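Local coordinates for protein carboxylesterase (Uncultured bacterium, PDB 5GMX) that hydrolyses carboxylic esters as a family VIII carboxylesterase of the beta-lactamase clan and also shows hydrolytic activity toward oxyimino cephalosporins, at residues Gly82-Asp86 / Glu87-Asp91; Tyr92-Val96 / Ala97-Pro101; Ala114-Ser118 / His119-Ile123; Arg179-Ser182 / Leu183-Phe187; Arg256-Ala260 / Ala261-Gly265. All blocks are in the same frame, centred on the assembly; numbering follows the deposited sequence.

Contact 1. Residues Gly82-Asp86 / Glu87-Asp91; sequences GVLAD and EGLID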
# COMPACT_ATOMS: atom_id res chain seq x y z
N GLY A 82 1.40 -8.15 -9.76
CA GLY A 82 2.28 -9.27 -9.59
C GLY A 82 1.57 -10.59 -9.82
O GLY A 82 2.10 -11.47 -10.51
N VAL A 83 0.37 -10.70 -9.27
CA VAL A 83 -0.37 -11.96 -9.39
C VAL A 83 -0.70 -12.15 -10.86
O VAL A 83 -0.52 -13.25 -11.41
CB VAL A 83 -1.65 -11.97 -8.53
CG1 VAL A 83 -2.54 -13.16 -8.89
CG2 VAL A 83 -1.27 -12.00 -7.04
N LEU A 84 -1.13 -11.07 -11.51
CA LEU A 84 -1.51 -11.18 -12.91
C LEU A 84 -0.28 -11.47 -13.75
O LEU A 84 -0.38 -12.15 -14.77
CB LEU A 84 -2.21 -9.91 -13.40
CG LEU A 84 -3.61 -9.67 -12.81
CD1 LEU A 84 -4.13 -8.31 -13.22
CD2 LEU A 84 -4.58 -10.77 -13.22
N ALA A 85 0.89 -10.98 -13.32
CA ALA A 85 2.08 -11.24 -14.11
C ALA A 85 2.43 -12.72 -13.94
O ALA A 85 2.87 -13.38 -14.89
CB ALA A 85 3.23 -10.35 -13.68
N ASP A 86 2.15 -13.24 -12.74
CA ASP A 86 2.52 -14.61 -12.41
C ASP A 86 1.65 -15.58 -13.20
O ASP A 86 2.08 -16.68 -13.52
CB ASP A 86 2.38 -14.87 -10.91
CG ASP A 86 2.97 -16.21 -10.47
OD1 ASP A 86 4.15 -16.47 -10.79
OD2 ASP A 86 2.24 -17.00 -9.82
N GLU A 87 0.43 -15.16 -13.52
CA GLU A 87 -0.48 -15.97 -14.34
C GLU A 87 -0.18 -15.87 -15.84
O GLU A 87 -0.79 -16.56 -16.64
CB GLU A 87 -1.94 -15.55 -14.12
CG GLU A 87 -2.46 -15.72 -12.71
CD GLU A 87 -3.84 -15.09 -12.53
OE1 GLU A 87 -4.41 -14.62 -13.54
OE2 GLU A 87 -4.35 -15.06 -11.39
N GLY A 88 0.75 -14.99 -16.21
CA GLY A 88 1.15 -14.86 -17.60
C GLY A 88 0.36 -13.83 -18.41
O GLY A 88 0.49 -13.77 -19.63
N LEU A 89 -0.44 -13.02 -17.73
CA LEU A 89 -1.24 -12.01 -18.42
C LEU A 89 -0.46 -10.71 -18.62
O LEU A 89 -0.77 -9.92 -19.51
CB LEU A 89 -2.53 -11.73 -17.66
CG LEU A 89 -3.52 -12.90 -17.64
CD1 LEU A 89 -4.68 -12.59 -16.72
CD2 LEU A 89 -4.01 -13.17 -19.05
N ILE A 90 0.57 -10.49 -17.80
CA ILE A 90 1.38 -9.28 -17.90
C ILE A 90 2.87 -9.62 -17.97
O ILE A 90 3.36 -10.42 -17.18
CB ILE A 90 1.16 -8.36 -16.69
CG1 ILE A 90 -0.31 -7.97 -16.61
CG2 ILE A 90 2.08 -7.13 -16.78
CD1 ILE A 90 -0.67 -7.12 -15.39
N ASP A 91 3.56 -9.02 -18.94
CA ASP A 91 5.01 -9.11 -19.02
C ASP A 91 5.62 -7.78 -18.57
O ASP A 91 5.43 -6.76 -19.22
CB ASP A 91 5.44 -9.46 -20.45
CG ASP A 91 6.97 -9.56 -20.62
OD1 ASP A 91 7.75 -9.20 -19.70
OD2 ASP A 91 7.38 -10.03 -21.70
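Glu-87 folds back over the last turn of helix 72-86 and meets Val-83 and Leu-84 along its length. Its CB lies beside the carbonyl oxygen of Leu-84. With CG turned anti to the carbonyl carbon (chi1 -62°), the chain runs back along the helix, and CG comes 3.4 Å from Val-83 O, the same oxygen that accepts from Glu-87 N at 3.0 Å. Beyond CG the chain is extended, and the carboxylate splits its contacts: OE1 approaches Leu-84 CD2, while OE2 rests 3.6 Å from Val-83 CG1 and forms a salt bridge with Lys-190. The acid thus lies over two aliphatic side chains while its charge is met by the neighbouring helix 183-192. The helix itself ends in a Schellman motif. Gly-88, at positive phi (91°), leaves the helical path, and two bonds reach back into the final turn: Gly-88 N to Ala-85 O at 3.0 Å and Leu-89 N to Leu-84 O at 3.1 Å. After the turn the chain doubles back beside the helix. Leu-89 CD1 meets Leu-84 CD2 at 3.9 Å, and Ile-90 CD1 sits 3.8 Å from Leu-84 CB, joining a buried apolar patch with Val-172 and Ala-173 of helix 165-175. Ile-90 O also receives a CA-H...O contact from Ala-85 CA at 3.4 Å.

Contact 2. Residues Tyr92-Val96 / Ala97-Pro101; sequences YNARV and ADYWP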
# COMPACT_ATOMS: atom_id res chain seq x y z
N TYR A 92 6.39 -7.82 -17.48
CA TYR A 92 6.97 -6.60 -16.93
C TYR A 92 7.83 -5.85 -17.95
O TYR A 92 7.96 -4.64 -17.89
CB TYR A 92 7.81 -6.92 -15.70
CG TYR A 92 6.99 -7.11 -14.46
CD1 TYR A 92 6.27 -6.06 -13.92
CD2 TYR A 92 6.94 -8.35 -13.83
CE1 TYR A 92 5.51 -6.23 -12.79
CE2 TYR A 92 6.18 -8.53 -12.69
CZ TYR A 92 5.47 -7.46 -12.17
OH TYR A 92 4.71 -7.61 -11.03
N ASN A 93 8.39 -6.59 -18.90
CA ASN A 93 9.26 -6.00 -19.90
C ASN A 93 8.50 -5.47 -21.10
O ASN A 93 9.08 -4.81 -21.96
CB ASN A 93 10.30 -7.02 -20.37
CG ASN A 93 11.19 -7.49 -19.26
OD1 ASN A 93 11.81 -6.69 -18.57
ND2 ASN A 93 11.23 -8.80 -19.06
N ALA A 94 7.21 -5.77 -21.19
CA ALA A 94 6.40 -5.33 -22.32
C ALA A 94 5.98 -3.87 -22.17
O ALA A 94 5.91 -3.34 -21.06
CB ALA A 94 5.16 -6.21 -22.47
N ARG A 95 5.71 -3.22 -23.30
CA ARG A 95 5.22 -1.85 -23.31
C ARG A 95 3.82 -1.79 -22.71
O ARG A 95 2.98 -2.64 -23.02
CB ARG A 95 5.18 -1.29 -24.74
CG ARG A 95 6.52 -1.26 -25.47
CD ARG A 95 6.32 -0.99 -26.97
NE ARG A 95 7.57 -0.69 -27.65
CZ ARG A 95 8.48 -1.61 -27.99
NH1 ARG A 95 8.27 -2.89 -27.71
NH2 ARG A 95 9.59 -1.24 -28.61
N VAL A 96 3.58 -0.79 -21.87
CA VAL A 96 2.24 -0.51 -21.36
C VAL A 96 1.23 -0.47 -22.51
O VAL A 96 0.11 -0.99 -22.38
CB VAL A 96 2.18 0.84 -20.59
CG1 VAL A 96 0.76 1.11 -20.10
CG2 VAL A 96 3.15 0.84 -19.43
N ALA A 97 1.62 0.14 -23.63
CA ALA A 97 0.71 0.35 -24.76
C ALA A 97 0.29 -0.96 -25.43
O ALA A 97 -0.71 -0.99 -26.14
CB ALA A 97 1.35 1.29 -25.79
N ASP A 98 1.03 -2.04 -25.18
CA ASP A 98 0.60 -3.36 -25.65
C ASP A 98 -0.74 -3.75 -25.04
O ASP A 98 -1.56 -4.41 -25.69
CB ASP A 98 1.65 -4.43 -25.31
CG ASP A 98 2.87 -4.36 -26.21
OD1 ASP A 98 2.94 -3.44 -27.05
OD2 ASP A 98 3.76 -5.24 -26.08
N TYR A 99 -0.97 -3.34 -23.80
CA TYR A 99 -2.20 -3.67 -23.09
C TYR A 99 -3.18 -2.50 -23.03
O TYR A 99 -4.38 -2.68 -22.85
CB TYR A 99 -1.89 -4.11 -21.66
CG TYR A 99 -0.78 -5.13 -21.56
CD1 TYR A 99 -0.98 -6.44 -21.98
CD2 TYR A 99 0.43 -4.80 -20.97
CE1 TYR A 99 0.02 -7.38 -21.88
CE2 TYR A 99 1.45 -5.75 -20.85
CZ TYR A 99 1.23 -7.04 -21.30
OH TYR A 99 2.22 -7.99 -21.18
N TRP A 100 -2.63 -1.29 -23.17
CA TRP A 100 -3.37 -0.05 -22.95
C TRP A 100 -2.94 0.91 -24.06
O TRP A 100 -2.07 1.76 -23.86
CB TRP A 100 -3.06 0.52 -21.57
CG TRP A 100 -3.76 1.79 -21.17
CD1 TRP A 100 -4.71 2.47 -21.88
CD2 TRP A 100 -3.56 2.53 -19.96
NE1 TRP A 100 -5.11 3.59 -21.18
CE2 TRP A 100 -4.42 3.65 -20.00
CE3 TRP A 100 -2.73 2.36 -18.85
CZ2 TRP A 100 -4.47 4.59 -18.97
CZ3 TRP A 100 -2.78 3.30 -17.82
CH2 TRP A 100 -3.65 4.40 -17.90
N PRO A 101 -3.52 0.74 -25.26
CA PRO A 101 -3.06 1.40 -26.50
C PRO A 101 -3.05 2.91 -26.40
O PRO A 101 -2.09 3.54 -26.86
CB PRO A 101 -4.09 0.94 -27.54
CG PRO A 101 -4.66 -0.33 -26.98
CD PRO A 101 -4.68 -0.14 -25.49
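The backbone carbonyls of Arg-95 and Val-96 start a short, weakly bonded helical turn, helix 96-99, in the region linking helices 72-86 and 113-117 of this beta-lactamase-type fold. Arg-95 O accepts from Asp-98 N at 3.0 Å. Val-96 O is gripped twice: Trp-100 N reaches it at 2.9 Å in the carbonyl plane, whereas Tyr-99 N, 3.0 Å away, stands above that plane. Two donors on one oxygen mix three- and four-residue spacing within this single turn.

Asp-98 lays its CB 3.2 Å from Arg-95 O, and its carboxylate crosses the aliphatic base of Arg-95. The two charged ends do not meet; Arg-95 NE forms a salt bridge with Asp-110 instead. Val-96 and Trp-100 run side by side in the same direction, each with its first side-chain branch anti to the backbone N (CG1 at 178°, CG at -179°), which brings Val-96 CG1 to 3.9 Å from Trp-100 CE3. The Tyr-99 ring reaches back alongside the preceding loop, where its hydroxyl accepts from the backbone N of Asp-91, and Ala-94 CB touches that OH at 3.7 Å.

Contact 3. Residues Ala114-Ser118 / His119-Ile123; sequences AQLLS and HQAGI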
# COMPACT_ATOMS: atom_id res chain seq x y z
N ALA A 114 7.27 -2.43 -16.15
CA ALA A 114 8.24 -2.31 -15.06
C ALA A 114 8.58 -0.84 -14.76
O ALA A 114 8.71 -0.46 -13.60
CB ALA A 114 9.52 -3.09 -15.40
N GLN A 115 8.70 -0.02 -15.80
CA GLN A 115 8.97 1.41 -15.61
C GLN A 115 7.77 2.16 -15.02
O GLN A 115 7.94 3.03 -14.16
CB GLN A 115 9.37 2.06 -16.94
CG GLN A 115 10.75 1.68 -17.42
CD GLN A 115 11.05 2.21 -18.81
OE1 GLN A 115 10.14 2.55 -19.57
NE2 GLN A 115 12.33 2.30 -19.15
N LEU A 116 6.57 1.85 -15.49
CA LEU A 116 5.35 2.42 -14.94
C LEU A 116 5.22 2.10 -13.44
O LEU A 116 4.89 2.97 -12.63
CB LEU A 116 4.11 1.89 -15.68
CG LEU A 116 2.75 2.50 -15.36
CD1 LEU A 116 2.60 3.87 -16.01
CD2 LEU A 116 1.60 1.59 -15.76
N LEU A 117 5.50 0.85 -13.08
CA LEU A 117 5.34 0.41 -11.69
C LEU A 117 6.44 0.89 -10.76
O LEU A 117 6.27 0.81 -9.54
CB LEU A 117 5.28 -1.11 -11.62
CG LEU A 117 3.96 -1.71 -12.08
CD1 LEU A 117 4.09 -3.21 -12.16
CD2 LEU A 117 2.90 -1.33 -11.07
N SER A 118 7.55 1.38 -11.32
CA SER A 118 8.65 1.91 -10.51
C SER A 118 8.73 3.43 -10.57
O SER A 118 9.79 4.01 -10.28
CB SER A 118 9.99 1.30 -10.93
OG SER A 118 10.23 1.46 -12.32
N HIS A 119 7.62 4.07 -10.92
CA HIS A 119 7.49 5.53 -10.89
C HIS A 119 8.46 6.19 -11.86
O HIS A 119 8.94 7.29 -11.61
CB HIS A 119 7.70 6.07 -9.47
CG HIS A 119 6.81 5.43 -8.46
ND1 HIS A 119 5.55 5.91 -8.15
CD2 HIS A 119 6.97 4.31 -7.71
CE1 HIS A 119 4.99 5.13 -7.25
NE2 HIS A 119 5.83 4.15 -6.96
N GLN A 120 8.74 5.51 -12.97
CA GLN A 120 9.65 6.06 -13.98
C GLN A 120 8.95 6.47 -15.28
O GLN A 120 9.62 6.74 -16.27
CB GLN A 120 10.72 5.03 -14.32
CG GLN A 120 11.55 4.58 -13.15
CD GLN A 120 12.71 3.73 -13.59
OE1 GLN A 120 13.78 4.25 -13.91
NE2 GLN A 120 12.50 2.42 -13.65
N ALA A 121 7.62 6.49 -15.29
CA ALA A 121 6.89 6.90 -16.49
C ALA A 121 6.80 8.42 -16.60
O ALA A 121 6.49 8.95 -17.66
CB ALA A 121 5.49 6.29 -16.51
N GLY A 122 7.04 9.12 -15.50
CA GLY A 122 7.07 10.57 -15.52
C GLY A 122 5.72 11.26 -15.51
O GLY A 122 5.62 12.44 -15.83
N ILE A 123 4.66 10.55 -15.14
CA ILE A 123 3.36 11.20 -15.03
C ILE A 123 2.94 11.22 -13.56
O ILE A 123 1.89 10.68 -13.17
CB ILE A 123 2.29 10.52 -15.90
CG1 ILE A 123 2.39 9.01 -15.79
CG2 ILE A 123 2.48 10.91 -17.36
CD1 ILE A 123 1.31 8.30 -16.57
O HOH W 1 5.38 5.67 -13.40
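Gln-120 reaches back to Gln-115 and Ser-118 where helix 113-117 of the beta-lactamase-type fold gives way to a buried loop. Among the backbone bonds, Gln-120 N to Gln-115 O is short at 2.9 Å; His-119 N to Leu-116 O is a weak 3.4 Å bond. A water extends the set, donating to Leu-116 O and accepting from Ala-121 N at 3.0 Å, so it spans a gap that the backbone does not close directly.

The side-chain bonds centre on Ser-118. With chi1 at 54°, its OG lies between the backbone N and the carbonyl carbon, facing back down the helix, and donates to Ala-114 O at 2.8 Å. Ser-118 OG in turn accepts from Gln-120 NE2, also at 2.8 Å, and lies close to the amide plane. Donor and acceptor roles of the hydroxyl are thereby both fixed, and the amide is held in rotation; its OE1 makes a further, weak bond to Arg-309.

Ring contacts belong to His-119. Its ND1 is hydrogen-bonded to the backbone N of His-161, and its ring meets those of Tyr-160, Phe-165 and Trp-320. Tyr-160 lines the ligand pocket; the His-119 side chain is about 9 Å from the bound phenylmethanesulfonic acid, consistent with a second-shell place.

Leu-116 and Leu-117 pack their side chains on helix 165-175. Between the segments, apolar packing is limited to Leu-116 CD1 on Ala-121 CB at 3.8 Å.

Contact 4. Residues Arg179-Ser182 / Leu183-Phe187; sequences RTKS and LGQLF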
# COMPACT_ATOMS: atom_id res chain seq x y z
N ARG A 179 -11.35 -5.65 -18.65
CA ARG A 179 -12.18 -4.63 -18.00
C ARG A 179 -13.50 -5.20 -17.46
O ARG A 179 -14.50 -4.51 -17.40
CB ARG A 179 -12.44 -3.52 -19.01
CG ARG A 179 -11.19 -2.72 -19.28
CD ARG A 179 -11.25 -2.13 -20.67
NE ARG A 179 -11.46 -0.69 -20.70
CZ ARG A 179 -11.43 0.01 -21.83
NH1 ARG A 179 -11.19 -0.62 -22.98
NH2 ARG A 179 -11.63 1.32 -21.81
N THR A 180 -13.48 -6.46 -17.05
CA THR A 180 -14.66 -7.08 -16.48
C THR A 180 -14.81 -6.73 -15.00
O THR A 180 -15.92 -6.76 -14.46
CB THR A 180 -14.59 -8.61 -16.63
OG1 THR A 180 -13.38 -9.09 -16.03
CG2 THR A 180 -14.61 -9.01 -18.10
N LYS A 181 -13.71 -6.39 -14.34
CA LYS A 181 -13.73 -6.08 -12.90
C LYS A 181 -12.95 -4.81 -12.55
O LYS A 181 -11.99 -4.47 -13.23
CB LYS A 181 -13.18 -7.25 -12.10
CG LYS A 181 -14.00 -8.52 -12.21
CD LYS A 181 -13.14 -9.75 -12.08
CE LYS A 181 -13.96 -11.02 -12.28
NZ LYS A 181 -15.16 -11.02 -11.39
N SER A 182 -13.36 -4.13 -11.49
CA SER A 182 -12.60 -2.98 -11.00
C SER A 182 -11.31 -3.46 -10.32
O SER A 182 -11.16 -4.65 -10.04
CB SER A 182 -13.44 -2.16 -10.03
OG SER A 182 -13.62 -2.86 -8.81
N LEU A 183 -10.38 -2.55 -10.04
CA LEU A 183 -9.14 -2.96 -9.39
C LEU A 183 -9.43 -3.51 -7.99
O LEU A 183 -8.83 -4.50 -7.56
CB LEU A 183 -8.12 -1.82 -9.29
CG LEU A 183 -6.88 -2.41 -8.59
CD1 LEU A 183 -5.96 -3.16 -9.55
CD2 LEU A 183 -6.11 -1.44 -7.76
N GLY A 184 -10.38 -2.88 -7.29
CA GLY A 184 -10.82 -3.35 -5.99
C GLY A 184 -11.34 -4.78 -5.97
O GLY A 184 -11.07 -5.55 -5.04
N GLN A 185 -12.09 -5.15 -7.00
CA GLN A 185 -12.63 -6.50 -7.10
C GLN A 185 -11.55 -7.51 -7.48
O GLN A 185 -11.62 -8.67 -7.08
CB GLN A 185 -13.79 -6.57 -8.09
CG GLN A 185 -14.94 -5.64 -7.77
CD GLN A 185 -15.90 -5.54 -8.95
OE1 GLN A 185 -16.29 -6.55 -9.54
NE2 GLN A 185 -16.28 -4.31 -9.31
N LEU A 186 -10.59 -7.09 -8.30
CA LEU A 186 -9.45 -7.94 -8.61
C LEU A 186 -8.63 -8.21 -7.35
O LEU A 186 -8.19 -9.33 -7.12
CB LEU A 186 -8.59 -7.31 -9.69
CG LEU A 186 -9.15 -7.32 -11.10
CD1 LEU A 186 -8.31 -6.43 -12.02
CD2 LEU A 186 -9.20 -8.76 -11.62
N PHE A 187 -8.44 -7.18 -6.53
CA PHE A 187 -7.74 -7.36 -5.27
C PHE A 187 -8.54 -8.30 -4.34
O PHE A 187 -7.98 -9.22 -3.75
CB PHE A 187 -7.48 -6.02 -4.58
CG PHE A 187 -6.89 -6.16 -3.20
CD1 PHE A 187 -5.53 -6.40 -3.03
CD2 PHE A 187 -7.69 -6.06 -2.07
CE1 PHE A 187 -4.99 -6.54 -1.76
CE2 PHE A 187 -7.16 -6.19 -0.81
CZ PHE A 187 -5.81 -6.43 -0.65
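Ser-182 and Gln-185 are brought together by two first torsions: chi1 of 71° turns Ser-182 OG toward the first turn of helix 183-192, while chi1 of -58° sends Gln-185 CG back toward it. Ser-182 is the N-cap, its OG accepting from Gln-185 N at 3.3 Å in a capping bond. The Gln-185 side chain, extended beyond CG, runs alongside the cap: CG lies 3.2 Å from the same OG, and NE2 adds a weak bond to it at 3.1 Å. Ser-182 O opens the regular helical pattern by accepting from Leu-186 N at 3.1 Å, with Leu-186 CG 3.5 Å from the same Ser-182 O.

Lys-181 crosses Gln-185 at about a right angle, its CG 4.0 Å from OE1, and its CD continues toward Leu-186 CD2 at 4.1 Å before NZ reaches a salt bridge with Glu-189.

Glu-262 completes the cap from another part of the chain, one carboxylate oxygen on Ser-182 OG and the other on Gly-184 N. Since the hydroxyl takes N-H groups from Gln-185, its own proton is most naturally directed to Glu-262, and that negative charge at the helix start would be expected to interact favourably with the helix dipole.

Contact 5. Residues Arg256-Ala260 / Ala261-Gly265; sequences RAWRA and AEVPG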
# COMPACT_ATOMS: atom_id res chain seq x y z
N ARG A 256 -17.19 9.81 3.31
CA ARG A 256 -17.71 8.53 2.81
C ARG A 256 -17.46 8.35 1.32
O ARG A 256 -17.16 7.25 0.88
CB ARG A 256 -19.21 8.40 3.12
CG ARG A 256 -19.93 7.27 2.37
CD ARG A 256 -19.42 5.86 2.73
NE ARG A 256 -19.89 4.86 1.77
CZ ARG A 256 -19.34 3.67 1.59
NH1 ARG A 256 -18.27 3.30 2.29
NH2 ARG A 256 -19.84 2.84 0.68
N ALA A 257 -17.57 9.43 0.55
CA ALA A 257 -17.37 9.33 -0.90
C ALA A 257 -15.95 8.88 -1.22
O ALA A 257 -15.73 8.10 -2.16
CB ALA A 257 -17.68 10.67 -1.58
N TRP A 258 -15.00 9.34 -0.43
CA TRP A 258 -13.61 8.93 -0.58
C TRP A 258 -13.47 7.42 -0.33
O TRP A 258 -12.96 6.68 -1.17
CB TRP A 258 -12.72 9.74 0.37
CG TRP A 258 -11.31 9.23 0.55
CD1 TRP A 258 -10.86 8.40 1.54
CD2 TRP A 258 -10.16 9.57 -0.24
NE1 TRP A 258 -9.51 8.19 1.40
CE2 TRP A 258 -9.05 8.89 0.31
CE3 TRP A 258 -9.96 10.37 -1.38
CZ2 TRP A 258 -7.77 8.99 -0.23
CZ3 TRP A 258 -8.68 10.46 -1.91
CH2 TRP A 258 -7.60 9.78 -1.33
N ARG A 259 -13.99 6.96 0.80
CA ARG A 259 -13.92 5.54 1.14
C ARG A 259 -14.66 4.65 0.14
O ARG A 259 -14.25 3.52 -0.11
CB ARG A 259 -14.48 5.32 2.55
CG ARG A 259 -13.73 6.09 3.61
CD ARG A 259 -14.13 5.66 5.01
NE ARG A 259 -15.53 5.91 5.30
CZ ARG A 259 -16.00 7.04 5.82
NH1 ARG A 259 -15.16 8.02 6.11
NH2 ARG A 259 -17.29 7.19 6.04
N ALA A 260 -15.74 5.15 -0.44
CA ALA A 260 -16.56 4.35 -1.35
C ALA A 260 -15.89 4.18 -2.71
O ALA A 260 -16.13 3.20 -3.41
CB ALA A 260 -17.95 4.98 -1.52
N ALA A 261 -15.05 5.14 -3.08
CA ALA A 261 -14.41 5.16 -4.39
C ALA A 261 -13.26 4.17 -4.49
O ALA A 261 -12.91 3.52 -3.52
CB ALA A 261 -13.91 6.57 -4.71
N GLU A 262 -12.66 4.07 -5.66
CA GLU A 262 -11.43 3.31 -5.78
C GLU A 262 -10.28 4.24 -6.15
O GLU A 262 -10.18 4.72 -7.27
CB GLU A 262 -11.57 2.17 -6.80
CG GLU A 262 -12.54 1.11 -6.31
CD GLU A 262 -12.43 -0.19 -7.08
OE1 GLU A 262 -13.27 -1.09 -6.83
OE2 GLU A 262 -11.50 -0.32 -7.90
N VAL A 263 -9.45 4.54 -5.15
CA VAL A 263 -8.26 5.36 -5.33
C VAL A 263 -7.09 4.58 -4.76
O VAL A 263 -6.61 4.87 -3.66
CB VAL A 263 -8.37 6.73 -4.63
CG1 VAL A 263 -7.24 7.66 -5.07
CG2 VAL A 263 -9.72 7.38 -4.94
N PRO A 264 -6.62 3.57 -5.51
CA PRO A 264 -5.68 2.56 -5.00
C PRO A 264 -4.28 3.09 -4.67
O PRO A 264 -3.44 2.33 -4.19
CB PRO A 264 -5.62 1.54 -6.15
CG PRO A 264 -6.86 1.81 -6.99
CD PRO A 264 -7.04 3.29 -6.90
N GLY A 265 -4.01 4.37 -4.92
CA GLY A 265 -2.77 4.94 -4.44
C GLY A 265 -2.88 5.38 -2.98
O GLY A 265 -1.86 5.63 -2.33
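This is a local contact at the C-terminal end of a short helix, 256-260, where Ala-261 folds against the last turn before the chain of this beta-lactamase-type fold runs on to Gly-265, whose O accepts from Lys-74 NZ at the ligand pocket. Ala-261 N serves two carbonyls of that turn. Its bond to Trp-258 O is 3.2 Å long, and a weak one of equal length goes to Ala-257 O. The methyl group follows, with Ala-261 CB 3.5 Å from Ala-257 O and 3.7 Å from Trp-258 O. Ala-261 is the first residue to leave helical backbone angles, its psi of 177° turning the chain into an extended run. Val-263 then turns its side chain toward the helix: with Trp-258 CG anti to the backbone N (chi1 168°), the indole swings toward it, and CH2 meets Val-263 CG1 at 4.3 Å, a loose apolar touch. The Trp-258 side chain lies about 7 Å from the bound phenylmethanesulfonic acid. Its NE1 is anchored by a hydrogen bond to Asn-68, and Asn-267 ND2 ties the turn further by binding both Trp-258 O and Ala-261 O. Helix 132-136 packs on Ala-257, Trp-258 and Ala-261 through Tyr-136, while Glu-262 and Pro-264 lean on Leu-183 of helix 183-192, and the chain continues to strand 269-270.

Overall arrangement
Contacts 1, 2 and 3 follow one another through helices 72-86, 96-99 and 113-117. Tyr-92 joins all three, packing on Ala-85 and Leu-117 and bonding its carbonyl to Ala-114 N, while Tyr-99 OH ties contact 2 to Asp-91 of contact 1. Contacts 4 and 5 form a second pair, linked by Glu-262 across the start of helix 183-192. Contact 3 is the most buried, with a water and a serine-amide pair; contacts 1, 2, 4 and 5 are partly buried, and several of their charged groups find partners outside their own segments. Contacts 1, 3 and 5 end helices, whereas contact 4 begins one. Side chains of contacts 3 and 5 lie about 9 and 7 Å from the bound ligand.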